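Local coordinates for uncharacterized protein Atu2452 (Agrobacterium tumefaciens, PDB 2R8B) that is of unknown function but, as a member of the dienelactone hydrolase family with an alpha/beta-hydrolase fold, is probably a serine hydrolase, at residues A[180-185]-A[213-217]. Sequence-based numbering, arbitrary orientation.
Sequences PKISPA and SLKAQ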
ATOM      1  N   PRO A 180      13.502  -7.685  -5.956  1.00 58.29           N
ATOM      2  CA  PRO A 180      13.524  -6.276  -6.260  1.00 58.02           C
ATOM      3  C   PRO A 180      14.944  -5.829  -6.431  1.00 58.60           C
ATOM      4  O   PRO A 180      15.830  -6.257  -5.673  1.00 57.95           O
ATOM      5  CB  PRO A 180      12.961  -5.677  -5.009  1.00 57.57           C
ATOM      6  CG  PRO A 180      12.147  -6.798  -4.465  1.00 58.38           C
ATOM      7  CD  PRO A 180      12.976  -7.941  -4.618  1.00 57.43           C
ATOM      8  N   LYS A 181      15.162  -5.016  -7.455  1.00 59.42           N
ATOM      9  CA  LYS A 181      16.430  -4.322  -7.582  1.00 61.23           C
ATOM     10  C   LYS A 181      16.294  -3.183  -6.591  1.00 61.41           C
ATOM     11  O   LYS A 181      15.202  -2.655  -6.405  1.00 60.92           O
ATOM     12  CB  LYS A 181      16.747  -3.844  -9.024  1.00 61.38           C
ATOM     13  CG  LYS A 181      15.532  -3.728  -9.989  1.00 64.90           C
ATOM     14  CD  LYS A 181      14.406  -2.679  -9.559  1.00 67.99           C
ATOM     15  CE  LYS A 181      12.984  -3.269  -9.807  1.00 68.12           C
ATOM     16  NZ  LYS A 181      12.751  -4.618  -9.161  1.00 65.02           N
ATOM     17  N   ILE A 182      17.405  -2.838  -5.945  1.00 62.02           N
ATOM     18  CA  ILE A 182      17.364  -2.020  -4.748  1.00 62.11           C
ATOM     19  C   ILE A 182      17.832  -0.616  -5.036  1.00 62.20           C
ATOM     20  O   ILE A 182      18.966  -0.409  -5.448  1.00 62.95           O
ATOM     21  CB  ILE A 182      18.209  -2.648  -3.596  1.00 62.51           C
ATOM     22  CG1 ILE A 182      17.692  -4.063  -3.251  1.00 62.55           C
ATOM     23  CG2 ILE A 182      18.226  -1.695  -2.352  1.00 62.27           C
ATOM     24  CD1 ILE A 182      16.149  -4.111  -2.939  1.00 63.89           C
ATOM     25  N   SER A 183      16.958   0.354  -4.824  1.00 61.45           N
ATOM     26  CA  SER A 183      17.375   1.704  -4.960  1.00 60.74           C
ATOM     27  C   SER A 183      17.122   2.394  -3.616  1.00 59.88           C
ATOM     28  O   SER A 183      16.191   1.997  -2.897  1.00 61.12           O
ATOM     29  CB  SER A 183      16.626   2.342  -6.104  1.00 60.85           C
ATOM     30  OG  SER A 183      17.494   3.272  -6.718  1.00 62.89           O
ATOM     31  N   PRO A 184      17.962   3.383  -3.236  1.00 58.23           N
ATOM     32  CA  PRO A 184      17.805   3.927  -1.888  1.00 57.08           C
ATOM     33  C   PRO A 184      16.563   4.819  -1.688  1.00 55.94           C
ATOM     34  O   PRO A 184      16.243   5.658  -2.559  1.00 55.79           O
ATOM     35  CB  PRO A 184      19.090   4.738  -1.692  1.00 57.56           C
ATOM     36  CG  PRO A 184      19.529   5.102  -3.058  1.00 58.00           C
ATOM     37  CD  PRO A 184      19.080   4.015  -3.967  1.00 57.92           C
ATOM     38  N   ALA A 185      15.877   4.604  -0.558  1.00 54.16           N
ATOM     39  CA  ALA A 185      14.752   5.435  -0.078  1.00 52.17           C
ATOM     40  C   ALA A 185      15.249   6.594   0.784  1.00 51.10           C
ATOM     41  O   ALA A 185      16.439   6.782   0.933  1.00 50.17           O
ATOM     42  CB  ALA A 185      13.798   4.584   0.739  1.00 51.60           C
ATOM     43  N   SER A 213      14.513  -6.768   1.645  1.00 56.08           N
ATOM     44  CA  SER A 213      14.670  -5.930   0.469  1.00 56.89           C
ATOM     45  C   SER A 213      14.400  -4.462   0.783  1.00 56.98           C
ATOM     46  O   SER A 213      15.217  -3.584   0.506  1.00 57.96           O
ATOM     47  CB  SER A 213      13.718  -6.386  -0.625  1.00 57.17           C
ATOM     48  OG  SER A 213      13.954  -7.745  -0.969  1.00 60.15           O
ATOM     49  N   LEU A 214      13.239  -4.191   1.351  1.00 56.71           N
ATOM     50  CA  LEU A 214      12.891  -2.834   1.784  1.00 56.51           C
ATOM     51  C   LEU A 214      13.907  -2.274   2.789  1.00 55.74           C
ATOM     52  O   LEU A 214      14.286  -1.099   2.754  1.00 54.41           O
ATOM     53  CB  LEU A 214      11.468  -2.857   2.380  1.00 56.35           C
ATOM     54  CG  LEU A 214      10.430  -3.159   1.288  1.00 55.18           C
ATOM     55  CD1 LEU A 214       9.009  -3.266   1.806  1.00 51.67           C
ATOM     56  CD2 LEU A 214      10.516  -2.082   0.220  1.00 52.01           C
ATOM     57  N   LYS A 215      14.357  -3.164   3.664  1.00 55.54           N
ATOM     58  CA  LYS A 215      15.247  -2.793   4.726  1.00 55.51           C
ATOM     59  C   LYS A 215      16.544  -2.316   4.131  1.00 55.03           C
ATOM     60  O   LYS A 215      17.255  -1.521   4.738  1.00 55.91           O
ATOM     61  CB  LYS A 215      15.476  -3.972   5.648  1.00 55.44           C
ATOM     62  CG  LYS A 215      15.892  -3.565   7.027  1.00 59.07           C
ATOM     63  CD  LYS A 215      15.993  -4.764   7.944  1.00 63.83           C
ATOM     64  CE  LYS A 215      14.699  -4.973   8.722  1.00 65.69           C
ATOM     65  NZ  LYS A 215      14.835  -6.265   9.455  1.00 68.87           N
ATOM     66  N   ALA A 216      16.849  -2.784   2.929  1.00 54.38           N
ATOM     67  CA  ALA A 216      18.115  -2.427   2.270  1.00 53.40           C
ATOM     68  C   ALA A 216      17.997  -1.077   1.543  1.00 52.61           C
ATOM     69  O   ALA A 216      18.995  -0.471   1.203  1.00 52.25           O
ATOM     70  CB  ALA A 216      18.586  -3.567   1.319  1.00 52.18           C
ATOM     71  N   GLN A 217      16.779  -0.595   1.323  1.00 52.36           N
ATOM     72  CA  GLN A 217      16.610   0.680   0.642  1.00 51.91           C
ATOM     73  C   GLN A 217      16.921   1.798   1.586  1.00 52.55           C
ATOM     74  O   GLN A 217      17.179   2.913   1.147  1.00 52.54           O
ATOM     75  CB  GLN A 217      15.195   0.857   0.178  1.00 51.35           C
ATOM     76  CG  GLN A 217      14.860   0.205  -1.092  1.00 49.84           C
ATOM     77  CD  GLN A 217      13.401   0.360  -1.386  1.00 54.19           C
ATOM     78  OE1 GLN A 217      12.548   0.114  -0.535  1.00 55.58           O
ATOM     79  NE2 GLN A 217      13.091   0.791  -2.585  1.00 56.28           N
TER
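The extended loop 180-185 runs along the C-terminal part of helix 204-217 and converges on it: Pro180 CA lies 6.8 Å from Ser213 CA, but Pro184 CA only 4.3 Å from Gln217 CA. Hydrogen bonding is concentrated at the close end. Ala185 N donates to Gln217 O at 2.7 Å with an N-H...O angle of 156°, a good hydrogen-bond geometry, so the Gln217 carbonyl finds its partner in the loop backbone; Pro184 CA adds a CA-H...O contact to the same Gln217 O at 3.3 Å. A weak bond runs the other way, from Gln217 NE2 to Ser183 O (3.3 Å, 130°). The amide of Gln217 is held further by Leu159 O, which accepts from NE2, and by Arg189 NH1 at OE1. Van der Waals contacts make up the rest. Ile182 leans on the helix, with Ile182 CD1 3.6 Å from Ser213 O and an apolar contact of 4.1 Å between Ile182 CG2 and Ala216 CB, while Ala185 CB sits 4.0 Å from Gln217 CB. At the wider end Pro180 CD comes within 3.8 Å of Ser213 OG, a hydroxyl hydrogen-bonded to Ala209 O within the helix. This mostly surface contact ties the connection between strands 168-172 and 190-196 to the helix that follows in the alpha/beta-hydrolase fold; Pro180 also touches helix 150-161, and Leu214 packs on strand 220-226 at the sheet edge.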